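Local coordinates for protein iron transport multicopper oxidase FET3 (Saccharomyces cerevisiae, PDB 1ZPU) that oxidises ferrous to ferric iron with four copper ions while reducing dioxygen to water, so that yeast can import iron with high affinity, at residues A[1-6]-A[36-41]; A[71-76]-A[457-462]; A[127-132]-A[211-216]; A[119-124]-A[189-194]. All coordinates share one frame; numbering follows the deposited sequence.

Contact 1: residues A[1-6]-A[36-41]. With NAG (2-acetamido-2-deoxy-beta-D-glucopyranose), chain B.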
loop_
_atom_site.group_PDB
_atom_site.type_symbol
_atom_site.label_atom_id
_atom_site.label_comp_id
_atom_site.label_asym_id
_atom_site.label_seq_id
_atom_site.Cartn_x
_atom_site.Cartn_y
_atom_site.Cartn_z
ATOM N N GLU A 1 10.666 17.173 17.998
ATOM C CA GLU A 1 10.725 16.113 19.036
ATOM C C GLU A 1 11.132 14.788 18.412
ATOM O O GLU A 1 10.675 14.441 17.326
ATOM C CB GLU A 1 9.365 15.962 19.726
ATOM C CG GLU A 1 9.383 15.086 20.993
ATOM C CD GLU A 1 7.987 14.708 21.503
ATOM O OE1 GLU A 1 7.054 14.546 20.682
ATOM O OE2 GLU A 1 7.826 14.559 22.737
ATOM N N THR A 2 11.978 14.044 19.114
ATOM C CA THR A 2 12.439 12.759 18.622
ATOM C C THR A 2 11.797 11.600 19.372
ATOM O O THR A 2 11.870 11.519 20.601
ATOM C CB THR A 2 13.960 12.644 18.704
ATOM O OG1 THR A 2 14.549 13.760 18.029
ATOM C CG2 THR A 2 14.440 11.361 18.051
ATOM N N HIS A 3 11.169 10.709 18.612
ATOM C CA HIS A 3 10.597 9.486 19.145
ATOM C C HIS A 3 11.465 8.315 18.737
ATOM O O HIS A 3 11.620 8.033 17.546
ATOM C CB HIS A 3 9.184 9.254 18.606
ATOM C CG HIS A 3 8.277 10.435 18.739
ATOM N ND1 HIS A 3 7.393 10.578 19.785
ATOM C CD2 HIS A 3 8.115 11.529 17.955
ATOM C CE1 HIS A 3 6.717 11.704 19.634
ATOM N NE2 HIS A 3 7.139 12.301 18.534
ATOM N N THR A 4 12.022 7.628 19.727
ATOM C CA THR A 4 12.886 6.488 19.477
ATOM C C THR A 4 12.214 5.206 19.929
ATOM O O THR A 4 11.737 5.114 21.053
ATOM C CB THR A 4 14.230 6.668 20.172
ATOM O OG1 THR A 4 14.832 7.853 19.658
ATOM C CG2 THR A 4 15.157 5.475 19.918
ATOM N N PHE A 5 12.172 4.228 19.030
ATOM C CA PHE A 5 11.581 2.925 19.305
ATOM C C PHE A 5 12.607 1.816 19.168
ATOM O O PHE A 5 13.455 1.847 18.281
ATOM C CB PHE A 5 10.437 2.633 18.329
ATOM C CG PHE A 5 9.283 3.573 18.453
ATOM C CD1 PHE A 5 9.234 4.740 17.695
ATOM C CD2 PHE A 5 8.239 3.303 19.331
ATOM C CE1 PHE A 5 8.156 5.632 17.824
ATOM C CE2 PHE A 5 7.161 4.181 19.456
ATOM C CZ PHE A 5 7.121 5.347 18.704
ATOM N N ASN A 6 12.526 0.829 20.045
ATOM C CA ASN A 6 13.298 -0.373 19.861
ATOM C C ASN A 6 12.395 -1.588 19.689
ATOM O O ASN A 6 11.835 -2.105 20.655
ATOM C CB ASN A 6 14.299 -0.588 20.981
ATOM C CG ASN A 6 15.029 -1.900 20.832
ATOM O OD1 ASN A 6 15.310 -2.353 19.710
ATOM N ND2 ASN A 6 15.281 -2.556 21.951
ATOM N N ILE A 36 2.088 4.513 15.938
ATOM C CA ILE A 36 2.886 5.721 16.172
ATOM C C ILE A 36 2.042 6.970 15.950
ATOM O O ILE A 36 1.320 7.070 14.959
ATOM C CB ILE A 36 4.110 5.781 15.240
ATOM C CG1 ILE A 36 5.012 4.566 15.453
ATOM C CG2 ILE A 36 4.906 7.037 15.508
ATOM C CD1 ILE A 36 5.976 4.319 14.298
ATOM N N THR A 37 2.142 7.919 16.875
ATOM C CA THR A 37 1.511 9.220 16.699
ATOM C C THR A 37 2.556 10.305 16.934
ATOM O O THR A 37 3.148 10.384 18.014
ATOM C CB THR A 37 0.282 9.375 17.622
ATOM O OG1 THR A 37 -0.625 8.291 17.388
ATOM C CG2 THR A 37 -0.450 10.670 17.351
ATOM N N VAL A 38 2.804 11.116 15.908
ATOM C CA VAL A 38 3.779 12.205 16.017
ATOM C C VAL A 38 3.181 13.533 15.538
ATOM O O VAL A 38 2.072 13.559 14.983
ATOM C CB VAL A 38 5.098 11.896 15.257
ATOM C CG1 VAL A 38 5.691 10.587 15.735
ATOM C CG2 VAL A 38 4.864 11.848 13.757
ATOM N N ASN A 39 3.915 14.623 15.763
ATOM C CA ASN A 39 3.538 15.933 15.266
ATOM C C ASN A 39 4.300 16.298 13.999
ATOM O O ASN A 39 5.422 15.832 13.786
ATOM C CB ASN A 39 3.807 16.987 16.330
ATOM C CG ASN A 39 2.657 17.142 17.299
ATOM O OD1 ASN A 39 1.591 17.654 16.947
ATOM N ND2 ASN A 39 2.870 16.713 18.537
ATOM N N LYS A 40 3.692 17.140 13.166
ATOM C CA LYS A 40 4.341 17.660 11.971
ATOM C C LYS A 40 5.777 18.061 12.300
ATOM O O LYS A 40 6.031 18.792 13.262
ATOM C CB LYS A 40 3.554 18.862 11.435
ATOM C CG LYS A 40 4.046 19.444 10.100
ATOM C CD LYS A 40 3.706 18.514 8.924
ATOM C CE LYS A 40 3.807 19.222 7.559
ATOM N NZ LYS A 40 3.079 20.537 7.469
ATOM N N GLY A 41 6.718 17.558 11.509
ATOM C CA GLY A 41 8.119 17.924 11.659
ATOM C C GLY A 41 8.891 17.211 12.759
ATOM O O GLY A 41 10.041 17.551 13.013
HETATM C C1 NAG B . 16.671 -2.561 22.326
HETATM C C2 NAG B . 18.107 -2.094 22.041
HETATM C C3 NAG B . 19.223 -3.128 22.351
HETATM C C4 NAG B . 18.864 -4.133 23.453
HETATM C C5 NAG B . 17.395 -4.515 23.303
HETATM C C6 NAG B . 16.916 -5.580 24.287
HETATM C C7 NAG B . 19.115 -0.765 20.228
HETATM C C8 NAG B . 19.818 -1.095 18.934
HETATM N N2 NAG B . 18.211 -1.660 20.655
HETATM O O3 NAG B . 20.426 -2.459 22.693
HETATM O O4 NAG B . 19.667 -5.287 23.366
HETATM O O5 NAG B . 16.687 -3.315 23.504
HETATM O O6 NAG B . 15.932 -6.364 23.646
HETATM O O7 NAG B . 19.369 0.284 20.835
#
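H3 and F5 on strand 2-14 face V38 and I36 on strand 36-39 between the two sheets of the first plastocyanin-like beta sandwich, in a partly buried place. The two strands run nearly antiparallel, at 161°, with their axes 8.9 Å apart, and side chains rather than backbone bonds bridge that separation. V38 lays one methyl over a face of the H3 imidazole: CG1 is 3.4 Å from H3 CD2 and 3.6 Å from H3 NE2, displaced from the ring centre toward its rim in a CH-pi contact. H3 turns its ring inward with CG beside the backbone N (chi1 -50°), and its NE2 is hydrogen-bonded to D42 OD2, which helps to fix the turn of the ring. Replacing H3 with an alanine would probably leave D42 OD2 without its imidazole partner and uncover V38 CG1. Two residues further along the strand, F5 brings its far ring atom CZ to 4.0 Å from I36 CG1, the two side chains crossing at an oblique angle, while its ring also meets that of W7. N6, the following residue, carries N-acetylglucosamine bound covalently through ND2. Strand 2-14 pairs with strand 43-49 in one sheet of the sandwich, whereas strand 36-39 borders strand 117-123 in the other and I36 also packs on F120.

Contact 2: residues A[71-76]-A[457-462]. With CU1 (copper (I) ion), chain C.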
loop_
_atom_site.group_PDB
_atom_site.type_symbol
_atom_site.label_atom_id
_atom_site.label_comp_id
_atom_site.label_asym_id
_atom_site.label_seq_id
_atom_site.Cartn_x
_atom_site.Cartn_y
_atom_site.Cartn_z
ATOM N N SER A 71 16.824 6.499 1.439
ATOM C CA SER A 71 17.371 5.364 2.166
ATOM C C SER A 71 16.409 4.789 3.218
ATOM O O SER A 71 16.553 3.649 3.651
ATOM C CB SER A 71 18.681 5.815 2.828
ATOM O OG SER A 71 18.971 5.045 3.971
ATOM N N MET A 72 15.433 5.584 3.634
ATOM C CA MET A 72 14.590 5.211 4.767
ATOM C C MET A 72 13.221 4.683 4.347
ATOM O O MET A 72 12.384 4.391 5.203
ATOM C CB MET A 72 14.407 6.388 5.739
ATOM C CG MET A 72 15.689 6.992 6.293
ATOM S SD MET A 72 16.637 5.827 7.280
ATOM C CE MET A 72 18.174 6.734 7.507
ATOM N N ASP A 73 13.000 4.547 3.040
ATOM C CA ASP A 73 11.698 4.139 2.513
ATOM C C ASP A 73 11.346 2.691 2.827
ATOM O O ASP A 73 10.171 2.330 2.859
ATOM C CB ASP A 73 11.628 4.357 1.007
ATOM C CG ASP A 73 10.202 4.367 0.491
ATOM O OD1 ASP A 73 9.338 4.967 1.164
ATOM O OD2 ASP A 73 9.956 3.782 -0.584
ATOM N N GLY A 74 12.367 1.867 3.035
ATOM C CA GLY A 74 12.179 0.490 3.496
ATOM C C GLY A 74 11.761 -0.538 2.462
ATOM O O GLY A 74 11.060 -1.482 2.783
ATOM N N VAL A 75 12.198 -0.368 1.220
ATOM C CA VAL A 75 11.928 -1.353 0.186
ATOM C C VAL A 75 13.240 -2.029 -0.187
ATOM O O VAL A 75 14.117 -1.392 -0.770
ATOM C CB VAL A 75 11.272 -0.732 -1.069
ATOM C CG1 VAL A 75 10.984 -1.811 -2.082
ATOM C CG2 VAL A 75 9.991 -0.010 -0.705
ATOM N N PRO A 76 13.393 -3.309 0.194
ATOM C CA PRO A 76 14.576 -4.072 -0.181
ATOM C C PRO A 76 14.813 -4.097 -1.695
ATOM O O PRO A 76 13.869 -4.180 -2.481
ATOM C CB PRO A 76 14.315 -5.466 0.397
ATOM C CG PRO A 76 12.878 -5.480 0.805
ATOM C CD PRO A 76 12.477 -4.074 1.057
ATOM N N GLY A 457 14.607 10.581 -5.488
ATOM C CA GLY A 457 14.553 9.305 -4.780
ATOM C C GLY A 457 14.354 8.115 -5.694
ATOM O O GLY A 457 14.347 8.251 -6.918
ATOM N N VAL A 458 14.197 6.944 -5.092
ATOM C CA VAL A 458 13.971 5.715 -5.831
ATOM C C VAL A 458 12.637 5.218 -5.339
ATOM O O VAL A 458 12.507 4.893 -4.166
ATOM C CB VAL A 458 15.086 4.672 -5.567
ATOM C CG1 VAL A 458 14.782 3.379 -6.261
ATOM C CG2 VAL A 458 16.433 5.194 -6.028
ATOM N N TRP A 459 11.648 5.178 -6.229
ATOM C CA TRP A 459 10.266 4.940 -5.822
ATOM C C TRP A 459 9.600 3.750 -6.516
ATOM O O TRP A 459 9.589 3.670 -7.739
ATOM C CB TRP A 459 9.420 6.194 -6.041
ATOM C CG TRP A 459 9.989 7.475 -5.498
ATOM C CD1 TRP A 459 10.299 8.587 -6.215
ATOM C CD2 TRP A 459 10.310 7.784 -4.134
ATOM N NE1 TRP A 459 10.788 9.562 -5.395
ATOM C CE2 TRP A 459 10.802 9.099 -4.111
ATOM C CE3 TRP A 459 10.239 7.072 -2.932
ATOM C CZ2 TRP A 459 11.217 9.722 -2.934
ATOM C CZ3 TRP A 459 10.644 7.697 -1.761
ATOM C CH2 TRP A 459 11.124 9.004 -1.772
ATOM N N PHE A 460 9.019 2.856 -5.715
ATOM C CA PHE A 460 8.349 1.660 -6.203
ATOM C C PHE A 460 6.941 2.017 -6.660
ATOM O O PHE A 460 6.205 2.706 -5.954
ATOM C CB PHE A 460 8.309 0.598 -5.088
ATOM C CG PHE A 460 8.415 -0.832 -5.565
ATOM C CD1 PHE A 460 8.627 -1.141 -6.906
ATOM C CD2 PHE A 460 8.336 -1.881 -4.650
ATOM C CE1 PHE A 460 8.733 -2.484 -7.328
ATOM C CE2 PHE A 460 8.456 -3.232 -5.064
ATOM C CZ PHE A 460 8.646 -3.526 -6.399
ATOM N N PHE A 461 6.579 1.572 -7.858
ATOM C CA PHE A 461 5.194 1.659 -8.309
ATOM C C PHE A 461 4.653 0.258 -8.561
ATOM O O PHE A 461 5.107 -0.423 -9.485
ATOM C CB PHE A 461 5.056 2.514 -9.567
ATOM C CG PHE A 461 3.653 2.601 -10.072
ATOM C CD1 PHE A 461 2.732 3.435 -9.453
ATOM C CD2 PHE A 461 3.243 1.828 -11.156
ATOM C CE1 PHE A 461 1.430 3.512 -9.913
ATOM C CE2 PHE A 461 1.929 1.891 -11.620
ATOM C CZ PHE A 461 1.024 2.742 -10.993
ATOM N N HIS A 462 3.692 -0.168 -7.744
ATOM C CA HIS A 462 3.232 -1.549 -7.782
ATOM C C HIS A 462 1.814 -1.724 -7.299
ATOM O O HIS A 462 1.243 -0.832 -6.666
ATOM C CB HIS A 462 4.124 -2.419 -6.907
ATOM C CG HIS A 462 4.040 -2.086 -5.453
ATOM N ND1 HIS A 462 3.148 -2.698 -4.599
ATOM C CD2 HIS A 462 4.729 -1.195 -4.704
ATOM C CE1 HIS A 462 3.286 -2.192 -3.386
ATOM N NE2 HIS A 462 4.236 -1.275 -3.423
HETATM CU CU CU1 C . 5.570 -0.624 -1.787
#
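D73 and V75 meet W459 and F460 beside the trinuclear copper cluster, where a loop of the first plastocyanin-like domain lies against strand 457-463 of the third. The carboxylate of D73 comes to the edge of the W459 indole, CG lying 4.0 Å from CZ3 and close to the plane of the ring. Carboxylate and indole planes are almost perpendicular, 88° apart. The indole stays turned this way with its NE1 bonded to the N455 carbonyl oxygen and with the CA of G457 over the rim of one face. Two residues on, V75 points CG1 at the F460 ring, 3.7 Å from CD2; with that methyl anti to the backbone N (chi1 -178°), the valine crosses the phenylalanine at about a right angle. F460 CD2 is in turn 4.2 Å from the copper, so the phenylalanine ring lies close beside the metal. H462 binds the same type 3 copper through NE2 at 2.2 Å, together with H107 and H397. D73 acts in the second shell: its OD2 accepts a hydrogen bond from H397 ND1 and its backbone O one from H60 ND1. Gripping ND1 leaves the NE2 of H397 turned to the copper, and D73 is thus likely to orient a ligand of each site, type 2 (H60) and type 3 (H397), while valine and phenylalanine give the cluster an apolar flank.

Contact 3: residues A[127-132]-A[211-216]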
loop_
_atom_site.group_PDB
_atom_site.type_symbol
_atom_site.label_atom_id
_atom_site.label_comp_id
_atom_site.label_asym_id
_atom_site.label_seq_id
_atom_site.Cartn_x
_atom_site.Cartn_y
_atom_site.Cartn_z
ATOM N N PHE A 127 -5.879 21.469 10.858
ATOM C CA PHE A 127 -6.933 20.613 10.316
ATOM C C PHE A 127 -8.235 21.400 10.356
ATOM O O PHE A 127 -8.611 21.894 11.414
ATOM C CB PHE A 127 -7.069 19.310 11.108
ATOM C CG PHE A 127 -8.107 18.372 10.549
ATOM C CD1 PHE A 127 -7.841 17.621 9.399
ATOM C CD2 PHE A 127 -9.350 18.240 11.172
ATOM C CE1 PHE A 127 -8.804 16.767 8.874
ATOM C CE2 PHE A 127 -10.318 17.383 10.659
ATOM C CZ PHE A 127 -10.049 16.644 9.510
ATOM N N PRO A 128 -8.927 21.519 9.205
ATOM C CA PRO A 128 -10.045 22.459 9.049
ATOM C C PRO A 128 -11.314 22.145 9.843
ATOM O O PRO A 128 -12.087 23.053 10.112
ATOM C CB PRO A 128 -10.355 22.393 7.547
ATOM C CG PRO A 128 -9.172 21.727 6.928
ATOM C CD PRO A 128 -8.696 20.768 7.962
ATOM N N TYR A 129 -11.527 20.890 10.227
ATOM C CA TYR A 129 -12.803 20.494 10.828
ATOM C C TYR A 129 -12.729 20.196 12.319
ATOM O O TYR A 129 -11.696 19.780 12.838
ATOM C CB TYR A 129 -13.417 19.304 10.076
ATOM C CG TYR A 129 -13.324 19.429 8.573
ATOM C CD1 TYR A 129 -12.481 18.596 7.846
ATOM C CD2 TYR A 129 -14.049 20.400 7.881
ATOM C CE1 TYR A 129 -12.374 18.707 6.469
ATOM C CE2 TYR A 129 -13.953 20.518 6.502
ATOM C CZ TYR A 129 -13.112 19.667 5.805
ATOM O OH TYR A 129 -12.994 19.760 4.440
ATOM N N ASP A 130 -13.854 20.420 12.992
ATOM C CA ASP A 130 -13.990 20.187 14.426
ATOM C C ASP A 130 -14.476 18.786 14.712
ATOM O O ASP A 130 -15.299 18.240 13.966
ATOM C CB ASP A 130 -15.004 21.152 15.026
ATOM C CG ASP A 130 -14.441 22.538 15.236
ATOM O OD1 ASP A 130 -13.256 22.765 14.888
ATOM O OD2 ASP A 130 -15.188 23.406 15.753
ATOM N N TYR A 131 -13.974 18.216 15.804
ATOM C CA TYR A 131 -14.441 16.935 16.309
ATOM C C TYR A 131 -14.154 16.833 17.805
ATOM O O TYR A 131 -13.246 17.491 18.321
ATOM C CB TYR A 131 -13.794 15.779 15.549
ATOM C CG TYR A 131 -12.292 15.823 15.578
ATOM C CD1 TYR A 131 -11.575 15.281 16.653
ATOM C CD2 TYR A 131 -11.579 16.413 14.537
ATOM C CE1 TYR A 131 -10.185 15.328 16.687
ATOM C CE2 TYR A 131 -10.188 16.458 14.557
ATOM C CZ TYR A 131 -9.502 15.915 15.634
ATOM O OH TYR A 131 -8.130 15.972 15.656
ATOM N N ASP A 132 -14.927 15.995 18.489
ATOM C CA ASP A 132 -14.854 15.867 19.933
ATOM C C ASP A 132 -13.904 14.773 20.369
ATOM O O ASP A 132 -13.183 14.928 21.351
ATOM C CB ASP A 132 -16.242 15.574 20.481
ATOM C CG ASP A 132 -17.256 16.636 20.096
ATOM O OD1 ASP A 132 -17.041 17.825 20.439
ATOM O OD2 ASP A 132 -18.262 16.269 19.447
ATOM N N THR A 211 -18.977 11.425 6.879
ATOM C CA THR A 211 -18.487 12.604 6.170
ATOM C C THR A 211 -17.000 12.474 5.918
ATOM O O THR A 211 -16.189 12.586 6.837
ATOM C CB THR A 211 -18.749 13.884 6.944
ATOM O OG1 THR A 211 -20.106 13.878 7.410
ATOM C CG2 THR A 211 -18.517 15.091 6.043
ATOM N N VAL A 212 -16.642 12.228 4.665
ATOM C CA VAL A 212 -15.246 11.994 4.317
ATOM C C VAL A 212 -14.503 13.316 4.379
ATOM O O VAL A 212 -14.912 14.292 3.755
ATOM C CB VAL A 212 -15.092 11.259 2.949
ATOM C CG1 VAL A 212 -13.653 11.119 2.563
ATOM C CG2 VAL A 212 -15.706 9.889 3.036
ATOM N N VAL A 213 -13.434 13.348 5.173
ATOM C CA VAL A 213 -12.635 14.566 5.351
ATOM C C VAL A 213 -11.156 14.409 5.000
ATOM O O VAL A 213 -10.426 15.393 4.980
ATOM C CB VAL A 213 -12.764 15.174 6.762
ATOM C CG1 VAL A 213 -14.188 15.566 7.026
ATOM C CG2 VAL A 213 -12.249 14.227 7.820
ATOM N N GLU A 214 -10.726 13.185 4.707
ATOM C CA GLU A 214 -9.352 12.940 4.296
ATOM C C GLU A 214 -9.246 11.599 3.574
ATOM O O GLU A 214 -9.870 10.607 3.978
ATOM C CB GLU A 214 -8.423 12.962 5.517
ATOM C CG GLU A 214 -6.933 12.852 5.187
ATOM C CD GLU A 214 -6.166 11.909 6.136
ATOM O OE1 GLU A 214 -5.929 12.318 7.301
ATOM O OE2 GLU A 214 -5.797 10.775 5.712
ATOM N N ILE A 215 -8.462 11.567 2.500
ATOM C CA ILE A 215 -8.011 10.290 1.934
ATOM C C ILE A 215 -6.489 10.281 1.785
ATOM O O ILE A 215 -5.899 11.276 1.357
ATOM C CB ILE A 215 -8.694 9.951 0.578
ATOM C CG1 ILE A 215 -8.465 11.058 -0.457
ATOM C CG2 ILE A 215 -10.173 9.657 0.778
ATOM C CD1 ILE A 215 -8.765 10.641 -1.860
ATOM N N ASP A 216 -5.863 9.166 2.156
ATOM C CA ASP A 216 -4.412 8.969 2.025
ATOM C C ASP A 216 -3.592 10.198 2.425
ATOM O O ASP A 216 -2.712 10.632 1.670
ATOM C CB ASP A 216 -4.031 8.546 0.588
ATOM C CG ASP A 216 -4.694 7.231 0.143
ATOM O OD1 ASP A 216 -4.385 6.759 -0.981
ATOM O OD2 ASP A 216 -5.522 6.673 0.899
#
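F127 swings its CG anti to the backbone N (chi1 -178°), while Y129 keeps its CG beside the backbone N (chi1 -43°), and the two rings thereby converge on V213 from different directions. F127 comes end-on: its CZ is 3.7 Å from V213 CG2, which lies at the ring edge and in the ring plane, the side chains crossing at about a right angle. Y129 runs alongside instead, sliding past the valine in the opposite direction, with CE1 3.6 Å from V213 CB and CD1 3.6 Å from V213 CG1. One valine thus serves both aromatics, its CG2 turned to the phenylalanine and its CG1 to the tyrosine. P128, between them in sequence, sets its CB over the centre of the Y129 ring and its CD over a face of F127. The phenol of Y129 is fixed at its far end by a hydrogen bond to the T220 carbonyl oxygen. In strand 210-215, V213 and E214 are together opposed to the single residue T237, making a classic beta bulge. Distant from the copper sites, the contact lays the linker between the first and second plastocyanin-like domains on a sheet of the second, as in the consecutive cupredoxin domains of multicopper oxidases.

Contact 4: residues A[119-124]-A[189-194]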
loop_
_atom_site.group_PDB
_atom_site.type_symbol
_atom_site.label_atom_id
_atom_site.label_comp_id
_atom_site.label_asym_id
_atom_site.label_seq_id
_atom_site.Cartn_x
_atom_site.Cartn_y
_atom_site.Cartn_z
ATOM N N LEU A 119 -0.467 1.482 12.587
ATOM C CA LEU A 119 -0.822 2.813 12.126
ATOM C C LEU A 119 0.231 3.870 12.445
ATOM O O LEU A 119 0.934 3.793 13.444
ATOM C CB LEU A 119 -2.171 3.225 12.711
ATOM C CG LEU A 119 -3.400 2.376 12.377
ATOM C CD1 LEU A 119 -4.637 3.079 12.842
ATOM C CD2 LEU A 119 -3.522 2.101 10.901
ATOM N N PHE A 120 0.313 4.871 11.582
ATOM C CA PHE A 120 1.242 5.976 11.740
ATOM C C PHE A 120 0.451 7.261 11.540
ATOM O O PHE A 120 0.081 7.591 10.407
ATOM C CB PHE A 120 2.350 5.863 10.694
ATOM C CG PHE A 120 3.543 6.733 10.968
ATOM C CD1 PHE A 120 3.453 8.123 10.877
ATOM C CD2 PHE A 120 4.777 6.151 11.288
ATOM C CE1 PHE A 120 4.566 8.921 11.134
ATOM C CE2 PHE A 120 5.901 6.942 11.545
ATOM C CZ PHE A 120 5.802 8.326 11.465
ATOM N N ILE A 121 0.182 7.971 12.633
ATOM C CA ILE A 121 -0.630 9.181 12.579
ATOM C C ILE A 121 0.205 10.418 12.793
ATOM O O ILE A 121 0.961 10.509 13.778
ATOM C CB ILE A 121 -1.802 9.145 13.608
ATOM C CG1 ILE A 121 -3.023 8.502 12.984
ATOM C CG2 ILE A 121 -2.210 10.530 14.036
ATOM C CD1 ILE A 121 -3.033 7.021 13.096
ATOM N N ILE A 122 0.066 11.375 11.878
ATOM C CA ILE A 122 0.698 12.683 12.041
ATOM C C ILE A 122 -0.372 13.753 12.221
ATOM O O ILE A 122 -1.228 13.928 11.349
ATOM C CB ILE A 122 1.602 13.036 10.837
ATOM C CG1 ILE A 122 2.593 11.906 10.561
ATOM C CG2 ILE A 122 2.336 14.344 11.090
ATOM C CD1 ILE A 122 3.185 11.950 9.179
ATOM N N LYS A 123 -0.332 14.461 13.345
ATOM C CA LYS A 123 -1.301 15.538 13.579
ATOM C C LYS A 123 -0.814 16.868 13.037
ATOM O O LYS A 123 0.400 17.135 13.019
ATOM C CB LYS A 123 -1.625 15.727 15.062
ATOM C CG LYS A 123 -2.066 14.479 15.798
ATOM C CD LYS A 123 -0.916 13.922 16.627
ATOM C CE LYS A 123 -0.548 14.839 17.804
ATOM N NZ LYS A 123 0.812 14.508 18.334
ATOM N N ASP A 124 -1.761 17.710 12.618
ATOM C CA ASP A 124 -1.441 19.122 12.344
ATOM C C ASP A 124 -2.430 20.075 12.988
ATOM O O ASP A 124 -3.635 19.798 13.081
ATOM C CB ASP A 124 -1.280 19.431 10.840
ATOM C CG ASP A 124 -2.619 19.697 10.123
ATOM O OD1 ASP A 124 -3.539 18.833 10.171
ATOM O OD2 ASP A 124 -2.725 20.788 9.503
ATOM N N LEU A 189 -13.905 11.674 15.021
ATOM C CA LEU A 189 -13.028 11.518 13.861
ATOM C C LEU A 189 -12.611 10.040 13.773
ATOM O O LEU A 189 -11.910 9.509 14.641
ATOM C CB LEU A 189 -11.819 12.452 13.942
ATOM C CG LEU A 189 -10.948 12.554 12.685
ATOM C CD1 LEU A 189 -11.580 13.456 11.653
ATOM C CD2 LEU A 189 -9.554 13.043 13.013
ATOM N N LEU A 190 -13.080 9.379 12.726
ATOM C CA LEU A 190 -12.877 7.964 12.573
ATOM C C LEU A 190 -11.923 7.731 11.404
ATOM O O LEU A 190 -12.259 8.024 10.253
ATOM C CB LEU A 190 -14.242 7.308 12.333
ATOM C CG LEU A 190 -14.454 5.817 12.571
ATOM C CD1 LEU A 190 -15.904 5.473 12.334
ATOM C CD2 LEU A 190 -13.594 5.004 11.660
ATOM N N ARG A 191 -10.735 7.214 11.709
ATOM C CA ARG A 191 -9.752 6.868 10.678
ATOM C C ARG A 191 -9.934 5.431 10.248
ATOM O O ARG A 191 -9.613 4.509 10.992
ATOM C CB ARG A 191 -8.323 7.041 11.193
ATOM C CG ARG A 191 -7.994 8.380 11.792
ATOM C CD ARG A 191 -6.741 8.253 12.618
ATOM N NE ARG A 191 -6.689 9.257 13.667
ATOM C CZ ARG A 191 -6.171 10.468 13.490
ATOM N NH1 ARG A 191 -5.637 10.803 12.307
ATOM N NH2 ARG A 191 -6.175 11.343 14.493
ATOM N N ILE A 192 -10.439 5.232 9.043
ATOM C CA ILE A 192 -10.651 3.877 8.549
ATOM C C ILE A 192 -9.499 3.510 7.636
ATOM O O ILE A 192 -9.310 4.150 6.608
ATOM C CB ILE A 192 -12.012 3.721 7.819
ATOM C CG1 ILE A 192 -13.115 4.350 8.645
ATOM C CG2 ILE A 192 -12.377 2.269 7.652
ATOM C CD1 ILE A 192 -14.290 4.847 7.821
ATOM N N VAL A 193 -8.725 2.495 8.024
ATOM C CA VAL A 193 -7.559 2.079 7.249
ATOM C C VAL A 193 -7.700 0.634 6.827
ATOM O O VAL A 193 -7.938 -0.238 7.673
ATOM C CB VAL A 193 -6.251 2.202 8.070
ATOM C CG1 VAL A 193 -5.050 1.882 7.204
ATOM C CG2 VAL A 193 -6.102 3.595 8.687
ATOM N N ASN A 194 -7.550 0.359 5.535
ATOM C CA ASN A 194 -7.454 -1.038 5.125
ATOM C C ASN A 194 -6.002 -1.561 5.112
ATOM O O ASN A 194 -5.261 -1.351 4.148
ATOM C CB ASN A 194 -8.168 -1.293 3.807
ATOM C CG ASN A 194 -8.206 -2.748 3.478
ATOM O OD1 ASN A 194 -7.465 -3.540 4.089
ATOM N ND2 ASN A 194 -9.050 -3.132 2.530
#
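L119 and V193 make the purely apolar part of the contact, their side chains reaching toward each other tip to tip with L119 CD2 3.7 Å from V193 CG2. The second pair sets an aliphatic side chain on a charged plane. I121 lies over one face of the R191 guanidinium, its CG1 3.5 Å from NH1 and 3.7 Å from CZ, with CG2 also touching NH1 at 3.8 Å. The arginine leaves its backbone with CG beside the N (chi1 -53°) and stays extended from CG to NE, which carries the flat head under the isoleucine; on the way its CD passes 3.7 Å from I121 CG1. L189 CD2 covers the opposite face of the guanidinium. Polar ties hold the group at its rim: NH2 forms a salt bridge with E134 OE1, and NH1 makes a weak hydrogen bond to T101 OG1. Both faces being packed by carbon, the buried charge is probably balanced chiefly by that glutamate. With a leucine in place of R191, E134 would probably lose its counter-charge and T101 a weak partner. N-linked sugar touches I121 and R191 at the side of the contact. Face-to-face packing of strands 117-123 and 187-194 joins a sheet of the first plastocyanin-like domain to one of the second, an interdomain seam of the multidomain cupredoxin architecture of multicopper oxidases.

Overall arrangement
From the N terminus, contact 1 closes first, a short loop of 29 residues that joins the two sheets of the first domain. Contact 2 opens after it and spans 380 residues, bringing the first domain against the third at the copper cluster. Contacts 3 and 4 both nest inside that long loop and cross each other, their segments alternating in the order 119-124, 127-132, 189-194, 211-216. They touch through L189, which packs on F127, Y131 and V213, and both reach the same sheet of the second domain. Contact 4 also adjoins contact 1 because strands 36-39 and 117-123 are sheet neighbours, giving a continuous path from the N-terminal strand into the second domain.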